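Local coordinates for MutT/nudix family protein (Enterococcus faecalis, PDB 2FML), which is of unknown function but carries a Nudix domain and a winged-helix domain like that of NrtR regulators, so it may hydrolyse or sense a nucleoside diphosphate derivative, at residues E36-T41 with W122-S127; D54-L59 with F149-H154; L60-G65 with D142-H147; H66-S71 with L182-S187; I167-K172 with E188-A193. One frame throughout, in Å; residues are numbered along the deposited sequence.

Contact 1 of 5, residues E36-T41 with W122-S127; sequences EKPSLT and WVVTVS
P38 lies against the indole of W122 where two parallel strands of the Nudix fold's mixed sheet, 39-50 and 123-131, begin. P38 CB sits 3.6 Å from the centroid of the five-membered ring and over its face, a CH-pi contact suited to proline, whose ring carbons carry slightly positive hydrogens and whose rigid shape matches a flat indole. W122 CG is anti to the backbone N (chi1 -160°), and the six-membered ring extends back to E36, whose O approaches its edge near the ring plane. Beyond the ring the backbones take over. S39 N donates to W122 O, V124 N to S39 O, T41 N to V124 O at 2.7 Å and V126 N to T41 O, so S39 and T41 each use both their N-H and C=O on this one neighbour, as parallel pairing requires. The beta-branched valines suit the extended chain; V124 CG2 reaches P38 CB from the face that L40 also lines. On the other face, T41 CG2 meets V123 CG1. R81 of the second subunit packs on E36 and W122, while D43 accepts a hydrogen bond from T125 OG1. T41 OG1 and T125 OG1 stand 2.8 Å apart across the strands.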
# COMPACT_ATOMS: atom_id res chain seq x y z
N GLU A 36 -13.24 -18.38 -8.68
CA GLU A 36 -12.33 -18.43 -7.54
C GLU A 36 -11.99 -17.10 -6.95
O GLU A 36 -11.82 -16.12 -7.66
CB GLU A 36 -11.00 -19.01 -7.95
CG GLU A 36 -10.97 -20.51 -7.95
CD GLU A 36 -9.56 -20.98 -7.90
OE1 GLU A 36 -9.10 -21.26 -6.75
OE2 GLU A 36 -8.89 -20.97 -8.98
N LYS A 37 -11.88 -17.10 -5.64
CA LYS A 37 -11.60 -15.91 -4.84
C LYS A 37 -10.51 -16.27 -3.79
O LYS A 37 -10.38 -17.48 -3.37
CB LYS A 37 -12.90 -15.45 -4.19
CG LYS A 37 -14.00 -14.94 -5.15
CD LYS A 37 -15.43 -14.74 -4.45
CE LYS A 37 -16.55 -14.15 -5.43
NZ LYS A 37 -17.95 -13.79 -4.92
N PRO A 38 -9.68 -15.27 -3.39
CA PRO A 38 -8.76 -15.60 -2.30
C PRO A 38 -9.40 -15.45 -0.91
O PRO A 38 -10.44 -14.77 -0.77
CB PRO A 38 -7.65 -14.56 -2.47
CG PRO A 38 -8.38 -13.32 -3.04
CD PRO A 38 -9.52 -13.86 -3.85
N SER A 39 -8.78 -16.10 0.10
CA SER A 39 -8.97 -15.67 1.49
C SER A 39 -8.17 -14.40 1.69
O SER A 39 -7.07 -14.19 1.09
CB SER A 39 -8.58 -16.74 2.50
OG SER A 39 -9.34 -17.91 2.25
N LEU A 40 -8.74 -13.51 2.48
CA LEU A 40 -8.15 -12.22 2.76
C LEU A 40 -7.72 -12.17 4.23
O LEU A 40 -8.52 -12.37 5.14
CB LEU A 40 -9.15 -11.07 2.50
CG LEU A 40 -8.53 -9.61 2.62
CD1 LEU A 40 -7.58 -9.49 1.45
CD2 LEU A 40 -9.62 -8.57 2.53
N THR A 41 -6.44 -11.86 4.45
CA THR A 41 -5.96 -11.76 5.80
C THR A 41 -5.27 -10.41 5.98
O THR A 41 -5.15 -9.61 5.02
CB THR A 41 -4.94 -12.89 6.18
OG1 THR A 41 -3.85 -12.85 5.27
CG2 THR A 41 -5.52 -14.28 6.13
N TRP A 122 -5.02 -19.97 -2.15
CA TRP A 122 -5.00 -18.54 -2.44
C TRP A 122 -5.39 -17.64 -1.25
O TRP A 122 -6.57 -17.48 -0.89
CB TRP A 122 -5.92 -18.30 -3.62
CG TRP A 122 -5.66 -16.94 -4.39
CD1 TRP A 122 -4.61 -16.08 -4.27
CD2 TRP A 122 -6.54 -16.39 -5.37
NE1 TRP A 122 -4.79 -15.01 -5.15
CE2 TRP A 122 -5.95 -15.20 -5.84
CE3 TRP A 122 -7.81 -16.83 -5.90
CZ2 TRP A 122 -6.57 -14.40 -6.81
CZ3 TRP A 122 -8.40 -16.05 -6.91
CH2 TRP A 122 -7.78 -14.85 -7.33
N VAL A 123 -4.36 -17.05 -0.66
CA VAL A 123 -4.51 -16.20 0.54
C VAL A 123 -3.72 -14.93 0.33
O VAL A 123 -2.52 -14.96 0.03
CB VAL A 123 -4.10 -16.90 1.88
CG1 VAL A 123 -4.42 -16.01 3.11
CG2 VAL A 123 -4.80 -18.28 2.03
N VAL A 124 -4.42 -13.79 0.46
CA VAL A 124 -3.77 -12.47 0.26
C VAL A 124 -3.83 -11.71 1.60
O VAL A 124 -4.84 -11.69 2.28
CB VAL A 124 -4.45 -11.65 -0.92
CG1 VAL A 124 -3.83 -10.17 -1.14
CG2 VAL A 124 -4.32 -12.44 -2.20
N THR A 125 -2.72 -11.07 1.94
CA THR A 125 -2.65 -10.37 3.16
C THR A 125 -2.40 -8.85 2.98
O THR A 125 -1.66 -8.43 2.14
CB THR A 125 -1.66 -11.08 4.08
OG1 THR A 125 -2.00 -10.82 5.44
CG2 THR A 125 -0.18 -10.64 3.82
N VAL A 126 -3.07 -8.03 3.76
CA VAL A 126 -2.80 -6.65 3.79
C VAL A 126 -2.05 -6.47 5.11
O VAL A 126 -2.57 -6.71 6.18
CB VAL A 126 -4.07 -5.82 3.73
CG1 VAL A 126 -3.75 -4.37 3.79
CG2 VAL A 126 -4.83 -6.15 2.51
N SER A 127 -0.79 -6.14 5.01
CA SER A 127 -0.05 -5.89 6.23
C SER A 127 -0.11 -4.39 6.67
O SER A 127 -0.26 -3.49 5.87
CB SER A 127 1.40 -6.38 6.09
OG SER A 127 2.13 -5.57 5.17

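Contact 2 of 5, residues D54-L59 with F149-H154; sequences DQLKVL and FNLERH
V58 and L56 meet F149 and L151 on one face of an antiparallel strand pair in the Nudix domain's mixed sheet. V58 CG1 touches two partners, F149 CB at 4.1 Å and L151 CB at 4.2 Å, because chi1 of 59° sets this methyl between the backbone N and the carbonyl carbon. L151 CD2 comes to 4.0 Å from L56 CB. Branched aliphatic side chains suit this buried face, where they interlock without polar groups to satisfy. Around them, V58 and F149 form a hydrogen-bonded pair: V58 N donates to F149 O at 2.8 Å and F149 N to V58 O at 2.7 Å. L151 N also donates to L56 O, but residues 55-59 and 149-154 run at 126° to each other, well short of antiparallel. The opposite face is more polar. Here Q55 and N150 cross, and the extended chain of K57 carries its amine to a salt bridge with E134. Strand 55-63 pairs with strand 39-50 as well as with 143-154, while F149 meets W72 edge-to-face, L151 packs on strand 157-162 and L56 on helix 217-228.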
# COMPACT_ATOMS: atom_id res chain seq x y z
N ASP A 54 17.96 0.80 25.17
CA ASP A 54 18.19 1.26 23.79
C ASP A 54 17.82 0.15 22.78
O ASP A 54 18.57 -0.15 21.86
CB ASP A 54 19.63 1.81 23.59
CG ASP A 54 19.72 2.87 22.47
OD1 ASP A 54 18.74 3.10 21.73
OD2 ASP A 54 20.79 3.51 22.33
N GLN A 55 16.63 -0.43 22.94
CA GLN A 55 16.27 -1.66 22.21
C GLN A 55 15.02 -1.40 21.42
O GLN A 55 14.01 -1.06 22.01
CB GLN A 55 16.06 -2.86 23.16
CG GLN A 55 17.16 -3.97 23.18
CD GLN A 55 17.49 -4.58 24.64
OE1 GLN A 55 16.57 -4.95 25.40
NE2 GLN A 55 18.80 -4.67 25.00
N LEU A 56 15.10 -1.53 20.09
CA LEU A 56 13.92 -1.70 19.26
C LEU A 56 13.38 -3.11 19.50
O LEU A 56 14.15 -4.05 19.63
CB LEU A 56 14.23 -1.56 17.79
CG LEU A 56 14.64 -0.23 17.16
CD1 LEU A 56 14.97 -0.50 15.66
CD2 LEU A 56 13.57 0.84 17.27
N LYS A 57 12.07 -3.25 19.60
CA LYS A 57 11.49 -4.57 19.72
C LYS A 57 10.35 -4.72 18.71
O LYS A 57 9.78 -3.74 18.24
CB LYS A 57 11.02 -4.86 21.16
CG LYS A 57 11.99 -4.50 22.25
CD LYS A 57 11.83 -5.38 23.47
CE LYS A 57 12.68 -4.86 24.62
NZ LYS A 57 12.54 -5.59 25.94
N VAL A 58 10.04 -5.97 18.36
CA VAL A 58 8.95 -6.26 17.45
C VAL A 58 8.13 -7.43 18.05
O VAL A 58 8.72 -8.34 18.64
CB VAL A 58 9.49 -6.61 16.03
CG1 VAL A 58 10.43 -7.84 16.09
CG2 VAL A 58 8.28 -6.82 15.02
N LEU A 59 6.81 -7.36 17.98
CA LEU A 59 5.98 -8.38 18.60
C LEU A 59 5.82 -9.59 17.64
O LEU A 59 5.49 -9.39 16.46
CB LEU A 59 4.60 -7.80 18.97
CG LEU A 59 3.67 -8.67 19.79
CD1 LEU A 59 2.53 -7.84 20.29
CD2 LEU A 59 3.14 -9.78 18.86
N PHE A 149 10.10 -9.31 20.74
CA PHE A 149 11.42 -9.76 20.35
C PHE A 149 12.34 -8.56 20.23
O PHE A 149 11.99 -7.53 19.67
CB PHE A 149 11.37 -10.51 19.01
CG PHE A 149 11.07 -12.00 19.14
CD1 PHE A 149 9.87 -12.44 19.71
CD2 PHE A 149 11.97 -12.95 18.63
CE1 PHE A 149 9.61 -13.80 19.85
CE2 PHE A 149 11.72 -14.35 18.73
CZ PHE A 149 10.55 -14.76 19.37
N ASN A 150 13.54 -8.70 20.74
CA ASN A 150 14.59 -7.75 20.46
C ASN A 150 14.89 -7.65 18.98
O ASN A 150 15.16 -8.66 18.33
CB ASN A 150 15.86 -8.27 21.12
CG ASN A 150 16.49 -7.25 21.96
OD1 ASN A 150 16.43 -7.34 23.21
ND2 ASN A 150 17.05 -6.19 21.31
N LEU A 151 14.89 -6.45 18.46
CA LEU A 151 15.21 -6.25 17.05
C LEU A 151 16.50 -5.38 16.89
O LEU A 151 16.55 -4.21 17.29
CB LEU A 151 13.99 -5.63 16.37
CG LEU A 151 14.28 -4.84 15.10
CD1 LEU A 151 14.67 -5.72 13.89
CD2 LEU A 151 13.05 -3.97 14.79
N GLU A 152 17.52 -5.94 16.26
CA GLU A 152 18.79 -5.24 16.11
C GLU A 152 19.30 -5.29 14.66
O GLU A 152 19.29 -6.37 14.02
CB GLU A 152 19.79 -5.87 17.07
CG GLU A 152 21.13 -5.27 17.06
CD GLU A 152 21.68 -5.06 18.44
OE1 GLU A 152 21.64 -6.01 19.26
OE2 GLU A 152 22.17 -3.93 18.71
N ARG A 153 19.73 -4.14 14.15
CA ARG A 153 20.41 -4.05 12.85
C ARG A 153 21.95 -4.23 12.91
O ARG A 153 22.66 -3.53 13.67
CB ARG A 153 20.10 -2.76 12.14
CG ARG A 153 20.67 -2.80 10.73
CD ARG A 153 20.33 -1.54 9.99
NE ARG A 153 20.92 -1.50 8.66
CZ ARG A 153 20.56 -0.65 7.70
NH1 ARG A 153 19.61 0.26 7.89
NH2 ARG A 153 21.14 -0.73 6.52
N HIS A 154 22.45 -5.15 12.09
CA HIS A 154 23.89 -5.36 11.91
C HIS A 154 24.20 -5.30 10.42
O HIS A 154 24.12 -6.32 9.74
CB HIS A 154 24.32 -6.72 12.49
CG HIS A 154 24.12 -6.84 13.97
ND1 HIS A 154 23.08 -7.56 14.52
CD2 HIS A 154 24.80 -6.31 15.01
CE1 HIS A 154 23.14 -7.49 15.84
NE2 HIS A 154 24.16 -6.72 16.16
O HOH W 1 17.79 -2.25 18.33

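Contact 3 of 5, residues L60-G65 with D142-H147; sequences LIQRKG and DAKEVH
I61 and V146 make the close apolar part of this contact, their CG2 methyls 3.7 Å apart where the side chains cross. I61 has CG1 between the backbone N and the carbonyl carbon (chi1 58°), which leaves CG2 beside the backbone N and turned to the valine. A143 CB is small enough to lie against I61 CB, 4.1 Å away. I61 and V146 form a non-hydrogen-bonded pair, with CA atoms 4.3 Å apart, and E96 and T97 of helix 85-97 pack against this face. In the Nudix fold the pairing continues the antiparallel ladder of strands 55-63 and 143-154. L60 and H147 exchange two nearly straight backbone bonds, Q62 N donates to E145 O, and K144 N reaches Q62 O at 2.7 Å, just where the chain turns a corner. Past the strand, K64 N still donates to D142 O, its donor 43° above the carbonyl plane.

The other face has an apolar end in L60, which packs on L74, but around Q62 and E145 it is looser and more polar, and D142 and K144 nearby are exposed. Q62, extended beyond CG, runs alongside both K144 and E145, touching their methylene groups. The methylenes of K64 and K144 also touch, K64 CB lying 3.6 Å from K144 CG. K64 NZ has a weak, long ion pair with D141, and R16 of the second subunit packs on K64. H147 stacks on H162.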
# COMPACT_ATOMS: atom_id res chain seq x y z
N LEU A 60 6.06 -10.79 18.16
CA LEU A 60 5.88 -12.06 17.39
C LEU A 60 5.03 -12.98 18.24
O LEU A 60 5.03 -12.87 19.45
CB LEU A 60 7.21 -12.77 17.09
CG LEU A 60 8.23 -12.07 16.21
CD1 LEU A 60 9.44 -12.96 15.94
CD2 LEU A 60 7.57 -11.61 14.86
N ILE A 61 4.32 -13.90 17.60
CA ILE A 61 3.57 -14.91 18.33
C ILE A 61 4.10 -16.23 17.85
O ILE A 61 4.55 -16.33 16.70
CB ILE A 61 2.05 -14.88 18.02
CG1 ILE A 61 1.82 -15.09 16.50
CG2 ILE A 61 1.42 -13.62 18.52
CD1 ILE A 61 0.51 -15.79 16.12
N GLN A 62 4.02 -17.25 18.72
CA GLN A 62 4.26 -18.63 18.33
C GLN A 62 2.91 -19.24 18.01
O GLN A 62 2.04 -19.34 18.88
CB GLN A 62 4.97 -19.45 19.40
CG GLN A 62 5.21 -20.87 18.95
CD GLN A 62 6.02 -21.71 19.91
OE1 GLN A 62 6.96 -22.44 19.51
NE2 GLN A 62 5.67 -21.64 21.17
N ARG A 63 2.76 -19.65 16.75
CA ARG A 63 1.50 -20.21 16.27
C ARG A 63 1.22 -21.53 16.93
O ARG A 63 2.09 -22.37 17.05
CB ARG A 63 1.55 -20.36 14.76
CG ARG A 63 1.85 -18.99 14.01
CD ARG A 63 1.84 -19.22 12.51
NE ARG A 63 0.74 -20.08 12.08
CZ ARG A 63 -0.50 -19.66 11.81
NH1 ARG A 63 -0.84 -18.36 11.92
NH2 ARG A 63 -1.41 -20.57 11.44
N LYS A 64 0.00 -21.75 17.35
CA LYS A 64 -0.26 -23.00 17.97
C LYS A 64 -0.89 -24.04 17.03
O LYS A 64 -0.82 -25.23 17.29
CB LYS A 64 -1.02 -22.80 19.28
CG LYS A 64 -2.50 -22.78 19.26
CD LYS A 64 -2.97 -23.35 20.67
CE LYS A 64 -2.48 -22.50 21.89
NZ LYS A 64 -3.50 -22.43 23.03
N GLY A 65 -1.43 -23.57 15.91
CA GLY A 65 -2.08 -24.41 14.93
C GLY A 65 -1.45 -24.26 13.57
O GLY A 65 -0.71 -23.27 13.29
N ASP A 142 -5.08 -18.89 19.82
CA ASP A 142 -4.19 -19.36 18.70
C ASP A 142 -2.69 -19.03 18.84
O ASP A 142 -1.89 -19.34 17.96
CB ASP A 142 -4.71 -18.90 17.33
CG ASP A 142 -6.15 -19.36 17.07
OD1 ASP A 142 -6.55 -20.49 17.49
OD2 ASP A 142 -6.90 -18.57 16.44
N ALA A 143 -2.32 -18.42 19.95
CA ALA A 143 -0.97 -18.03 20.16
C ALA A 143 -0.48 -18.78 21.36
O ALA A 143 -1.08 -18.66 22.45
CB ALA A 143 -0.90 -16.53 20.38
N LYS A 144 0.57 -19.57 21.16
CA LYS A 144 1.18 -20.39 22.23
C LYS A 144 2.06 -19.49 23.10
O LYS A 144 2.27 -19.74 24.26
CB LYS A 144 2.08 -21.47 21.63
CG LYS A 144 1.62 -22.89 21.77
CD LYS A 144 2.73 -23.83 21.31
CE LYS A 144 3.56 -24.40 22.45
NZ LYS A 144 4.23 -25.67 22.01
N GLU A 145 2.62 -18.47 22.49
CA GLU A 145 3.39 -17.46 23.19
C GLU A 145 3.28 -16.19 22.39
O GLU A 145 2.99 -16.21 21.18
CB GLU A 145 4.86 -17.82 23.23
CG GLU A 145 5.18 -19.16 23.77
CD GLU A 145 6.45 -19.10 24.53
OE1 GLU A 145 7.52 -19.27 23.90
OE2 GLU A 145 6.36 -18.84 25.76
N VAL A 146 3.51 -15.09 23.08
CA VAL A 146 3.50 -13.76 22.49
C VAL A 146 4.59 -12.97 23.22
O VAL A 146 4.63 -12.93 24.44
CB VAL A 146 2.06 -13.06 22.51
CG1 VAL A 146 1.62 -12.70 23.92
CG2 VAL A 146 2.09 -11.81 21.64
N HIS A 147 5.49 -12.38 22.46
CA HIS A 147 6.64 -11.73 23.09
C HIS A 147 7.05 -10.57 22.25
O HIS A 147 6.90 -10.58 21.02
CB HIS A 147 7.85 -12.67 23.17
CG HIS A 147 7.64 -13.88 24.02
ND1 HIS A 147 7.75 -15.17 23.52
CD2 HIS A 147 7.36 -14.01 25.34
CE1 HIS A 147 7.55 -16.04 24.51
NE2 HIS A 147 7.29 -15.36 25.61

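Contact 4 of 5, residues H66-S71 with L182-S187; sequences HPFRNS and LAFDHS
F68, at the start of a type II beta turn ending at S71, meets A183 and F184 of a type II' beta turn that ends at H186, each turn closed by a backbone bond, S71 N to F68 O and H186 N to A183 O. The contact joins two loops of the fold: the one between strands 55-63 and 72-78, and the one leading into helix 186-200. F184 has a positive phi of 56°, which is unusual for a residue with a side chain. F68 CG is anti to the carbonyl carbon, beside the backbone N (chi1 -61°). The F184 ring receives the edge of F68 in an edge-to-face pair, with centroids 4.8 Å apart and planes at 61°. Phenylalanine suits both places, since the hydrogens at one ring's rim can point into the electron-rich face of the other. F68 CD2 lies over the centre of the F184 ring, while P67 CG comes at it obliquely, 3.7 Å from F184 CE1. The peptide bond between H66 and P67 is cis, bending the chain just ahead of P67. The F68 ring in turn offers a face to the A183 backbone: A183 CA makes a CH-pi contact offset toward the rim. The small A183 allows this approach, and its CB fits against F68 CB at 3.6 Å and S71 CB at 4.0 Å. R63 packs on F68, A183 and F184, and F23 of the second subunit packs on P67. F184 N stands over the centre of the F68 ring, 3.4 Å above its plane.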
# COMPACT_ATOMS: atom_id res chain seq x y z
N HIS A 66 -1.75 -25.26 12.73
CA HIS A 66 -1.32 -25.28 11.36
C HIS A 66 -2.00 -24.19 10.51
O HIS A 66 -3.08 -23.76 10.83
CB HIS A 66 -1.54 -26.68 10.78
CG HIS A 66 -0.38 -27.60 10.98
ND1 HIS A 66 -0.52 -28.95 11.19
CD2 HIS A 66 0.95 -27.35 11.00
CE1 HIS A 66 0.67 -29.49 11.35
NE2 HIS A 66 1.58 -28.54 11.27
N PRO A 67 -1.39 -23.78 9.38
CA PRO A 67 -0.06 -24.11 8.86
C PRO A 67 1.01 -23.42 9.71
O PRO A 67 0.70 -22.48 10.44
CB PRO A 67 -0.11 -23.59 7.42
CG PRO A 67 -1.24 -22.59 7.36
CD PRO A 67 -2.17 -22.94 8.47
N PHE A 68 2.22 -23.97 9.71
CA PHE A 68 3.32 -23.45 10.51
C PHE A 68 3.06 -23.47 11.96
O PHE A 68 3.42 -22.50 12.64
CB PHE A 68 3.65 -22.00 10.05
CG PHE A 68 4.09 -21.92 8.60
CD1 PHE A 68 5.39 -22.33 8.22
CD2 PHE A 68 3.20 -21.51 7.61
CE1 PHE A 68 5.80 -22.28 6.86
CE2 PHE A 68 3.60 -21.46 6.26
CZ PHE A 68 4.89 -21.84 5.89
N ARG A 69 2.46 -24.57 12.46
CA ARG A 69 2.40 -24.84 13.87
C ARG A 69 3.77 -24.70 14.56
O ARG A 69 4.75 -25.27 14.10
CB ARG A 69 1.88 -26.25 14.14
CG ARG A 69 1.59 -26.57 15.58
CD ARG A 69 1.47 -28.09 15.78
NE ARG A 69 0.36 -28.61 14.99
CZ ARG A 69 0.19 -29.88 14.58
NH1 ARG A 69 1.08 -30.84 14.81
NH2 ARG A 69 -0.91 -30.15 13.88
N ASN A 70 3.79 -23.96 15.66
CA ASN A 70 5.00 -23.79 16.45
C ASN A 70 6.06 -22.85 15.87
O ASN A 70 7.09 -22.59 16.49
CB ASN A 70 5.60 -25.17 16.81
CG ASN A 70 4.73 -25.96 17.80
OD1 ASN A 70 3.88 -25.40 18.49
ND2 ASN A 70 4.94 -27.27 17.87
N SER A 71 5.81 -22.32 14.69
CA SER A 71 6.68 -21.33 14.12
C SER A 71 6.31 -19.97 14.75
O SER A 71 5.18 -19.77 15.15
CB SER A 71 6.53 -21.29 12.59
OG SER A 71 7.02 -22.47 11.99
N LEU A 182 10.71 -17.56 10.21
CA LEU A 182 9.36 -17.06 10.34
C LEU A 182 8.40 -17.86 9.46
O LEU A 182 8.78 -18.26 8.31
CB LEU A 182 9.30 -15.59 9.97
CG LEU A 182 9.97 -14.64 10.97
CD1 LEU A 182 10.27 -13.29 10.34
CD2 LEU A 182 9.08 -14.49 12.18
N ALA A 183 7.21 -18.09 10.01
CA ALA A 183 6.07 -18.59 9.26
C ALA A 183 5.76 -17.81 7.97
O ALA A 183 5.98 -16.60 7.86
CB ALA A 183 4.81 -18.64 10.18
N PHE A 184 5.17 -18.50 7.00
CA PHE A 184 4.65 -17.88 5.80
C PHE A 184 5.75 -17.09 5.10
O PHE A 184 6.89 -17.60 5.02
CB PHE A 184 3.41 -17.02 6.09
CG PHE A 184 2.28 -17.77 6.79
CD1 PHE A 184 1.47 -18.63 6.09
CD2 PHE A 184 2.02 -17.56 8.16
CE1 PHE A 184 0.41 -19.31 6.74
CE2 PHE A 184 1.01 -18.19 8.80
CZ PHE A 184 0.16 -19.10 8.07
N ASP A 185 5.42 -15.88 4.64
CA ASP A 185 6.33 -14.92 4.03
C ASP A 185 6.54 -13.75 5.00
O ASP A 185 6.88 -12.67 4.60
CB ASP A 185 5.76 -14.41 2.69
CG ASP A 185 4.39 -13.71 2.85
OD1 ASP A 185 3.77 -13.83 3.93
OD2 ASP A 185 3.93 -13.04 1.90
N HIS A 186 6.39 -14.01 6.30
CA HIS A 186 6.54 -12.93 7.32
C HIS A 186 7.92 -12.31 7.42
O HIS A 186 8.06 -11.17 7.83
CB HIS A 186 6.06 -13.40 8.69
CG HIS A 186 4.60 -13.64 8.72
ND1 HIS A 186 3.91 -13.90 9.89
CD2 HIS A 186 3.68 -13.63 7.72
CE1 HIS A 186 2.63 -14.05 9.60
NE2 HIS A 186 2.47 -13.89 8.30
N SER A 187 8.95 -13.03 6.99
CA SER A 187 10.28 -12.42 6.89
C SER A 187 10.30 -11.26 5.87
O SER A 187 10.92 -10.19 6.13
CB SER A 187 11.29 -13.50 6.48
OG SER A 187 11.20 -13.51 5.10

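Contact 5 of 5, residues I167-K172 with E188-A193; sequences ITLDLK and EIIIKA
I191 has CG1 anti to the carbonyl carbon (chi1 -66°), and its second torsion, -67°, turns CD1 in between L169 and L171. L171 CD2 comes to 3.4 Å from I191 CD1. The same methyl lies 3.5 Å from L169 CB, so both carbon contacts are tighter than usual. The other branch, I191 CG2, touches L171 O at 3.5 Å. L169 CD1 also touches I190, 4.1 Å from its CG2. Leucine and isoleucine suit this buried interface, where flexible and branched chains pack between residues 167-170 and 188-193, whose axes approach to 9.1 Å. At the strand's end D170 OD1 accepts from K172 N at 2.7 Å, an Asx turn spanning D170 to K172. Residues 188-193 cross residues 167-170 at -64°; they belong to helix 186-200 and strand 165-170. I190 and I191 also pack on strand 157-162, the next strand of the sheet, while I189 lies on strand 106-112.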
# COMPACT_ATOMS: atom_id res chain seq x y z
N ILE A 167 16.22 -15.19 14.76
CA ILE A 167 15.78 -14.99 13.40
C ILE A 167 16.55 -13.83 12.84
O ILE A 167 16.51 -12.73 13.40
CB ILE A 167 14.27 -14.63 13.34
CG1 ILE A 167 13.43 -15.77 13.98
CG2 ILE A 167 13.90 -14.12 11.89
CD1 ILE A 167 12.09 -15.35 14.41
N THR A 168 17.26 -14.10 11.75
CA THR A 168 18.17 -13.16 11.11
C THR A 168 17.76 -13.08 9.66
O THR A 168 17.61 -14.09 9.01
CB THR A 168 19.63 -13.60 11.26
OG1 THR A 168 19.93 -13.53 12.65
CG2 THR A 168 20.61 -12.63 10.54
N LEU A 169 17.49 -11.85 9.22
CA LEU A 169 16.96 -11.53 7.91
C LEU A 169 17.87 -10.57 7.16
O LEU A 169 18.33 -9.56 7.71
CB LEU A 169 15.57 -10.86 8.03
CG LEU A 169 14.49 -11.58 8.85
CD1 LEU A 169 13.20 -10.73 9.02
CD2 LEU A 169 14.30 -13.04 8.31
N ASP A 170 18.02 -10.85 5.87
CA ASP A 170 18.73 -10.00 4.92
C ASP A 170 17.82 -8.86 4.46
O ASP A 170 16.78 -9.13 3.86
CB ASP A 170 19.19 -10.81 3.70
CG ASP A 170 20.12 -9.99 2.78
OD1 ASP A 170 19.73 -8.94 2.22
OD2 ASP A 170 21.28 -10.40 2.65
N LEU A 171 18.20 -7.62 4.75
CA LEU A 171 17.43 -6.44 4.36
C LEU A 171 17.23 -6.23 2.88
O LEU A 171 16.29 -5.52 2.51
CB LEU A 171 17.97 -5.15 4.98
CG LEU A 171 17.69 -4.96 6.48
CD1 LEU A 171 18.50 -3.79 7.04
CD2 LEU A 171 16.14 -4.88 6.81
N LYS A 172 18.05 -6.84 2.03
CA LYS A 172 17.90 -6.65 0.57
C LYS A 172 17.15 -7.81 -0.12
O LYS A 172 16.47 -7.58 -1.11
CB LYS A 172 19.23 -6.34 -0.15
CG LYS A 172 20.12 -5.26 0.50
CD LYS A 172 19.41 -3.86 0.52
CE LYS A 172 19.41 -3.15 1.93
NZ LYS A 172 18.21 -2.21 2.03
N GLU A 188 9.60 -11.46 4.73
CA GLU A 188 9.45 -10.39 3.75
C GLU A 188 8.67 -9.21 4.25
O GLU A 188 8.86 -8.12 3.79
CB GLU A 188 8.73 -10.84 2.45
CG GLU A 188 9.54 -11.72 1.54
CD GLU A 188 8.62 -12.45 0.61
OE1 GLU A 188 7.88 -11.72 -0.08
OE2 GLU A 188 8.59 -13.73 0.60
N ILE A 189 7.66 -9.49 5.05
CA ILE A 189 6.85 -8.47 5.64
C ILE A 189 7.64 -7.65 6.71
O ILE A 189 7.52 -6.43 6.75
CB ILE A 189 5.53 -9.05 6.27
CG1 ILE A 189 4.76 -10.07 5.36
CG2 ILE A 189 4.70 -7.89 6.80
CD1 ILE A 189 3.34 -10.45 5.92
N ILE A 190 8.43 -8.30 7.55
CA ILE A 190 9.23 -7.56 8.53
C ILE A 190 10.30 -6.66 7.89
O ILE A 190 10.49 -5.47 8.26
CB ILE A 190 9.81 -8.50 9.60
CG1 ILE A 190 8.63 -8.94 10.46
CG2 ILE A 190 10.90 -7.75 10.53
CD1 ILE A 190 8.84 -10.07 11.36
N ILE A 191 10.99 -7.22 6.91
CA ILE A 191 11.94 -6.46 6.09
C ILE A 191 11.25 -5.28 5.39
O ILE A 191 11.76 -4.16 5.39
CB ILE A 191 12.62 -7.43 5.07
CG1 ILE A 191 13.48 -8.45 5.82
CG2 ILE A 191 13.37 -6.73 3.95
CD1 ILE A 191 14.63 -7.91 6.48
N LYS A 192 10.08 -5.51 4.80
CA LYS A 192 9.31 -4.37 4.20
C LYS A 192 9.04 -3.26 5.23
O LYS A 192 9.24 -2.08 4.93
CB LYS A 192 8.01 -4.84 3.53
CG LYS A 192 7.22 -3.80 2.65
CD LYS A 192 7.73 -3.60 1.17
CE LYS A 192 7.62 -4.78 0.23
NZ LYS A 192 8.03 -4.34 -1.24
N ALA A 193 8.62 -3.65 6.42
CA ALA A 193 8.34 -2.70 7.52
C ALA A 193 9.60 -1.98 7.96
O ALA A 193 9.56 -0.73 8.18
CB ALA A 193 7.68 -3.44 8.73

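In the fold
After two N-terminal helices, strand 39-50 is the first strand, and contact 1 closes an 80-residue loop by pairing it with strand 123-131. Before that loop closes, the chain passes through strand 55-63, whose two halves open contacts 2 and 3. Both are completed by strand 143-154, contact 3 lying within contact 2 along the chain, so both lie on the same pair of strands, and both cross contact 1. The next loop opens contact 4, which waits for residues 182-187 and therefore crosses contacts 1, 2 and 3. Contact 5 begins after contacts 1 to 3 have closed and crosses contact 4; through helix 186-200 these last two tie that helix and its approach to the sheet.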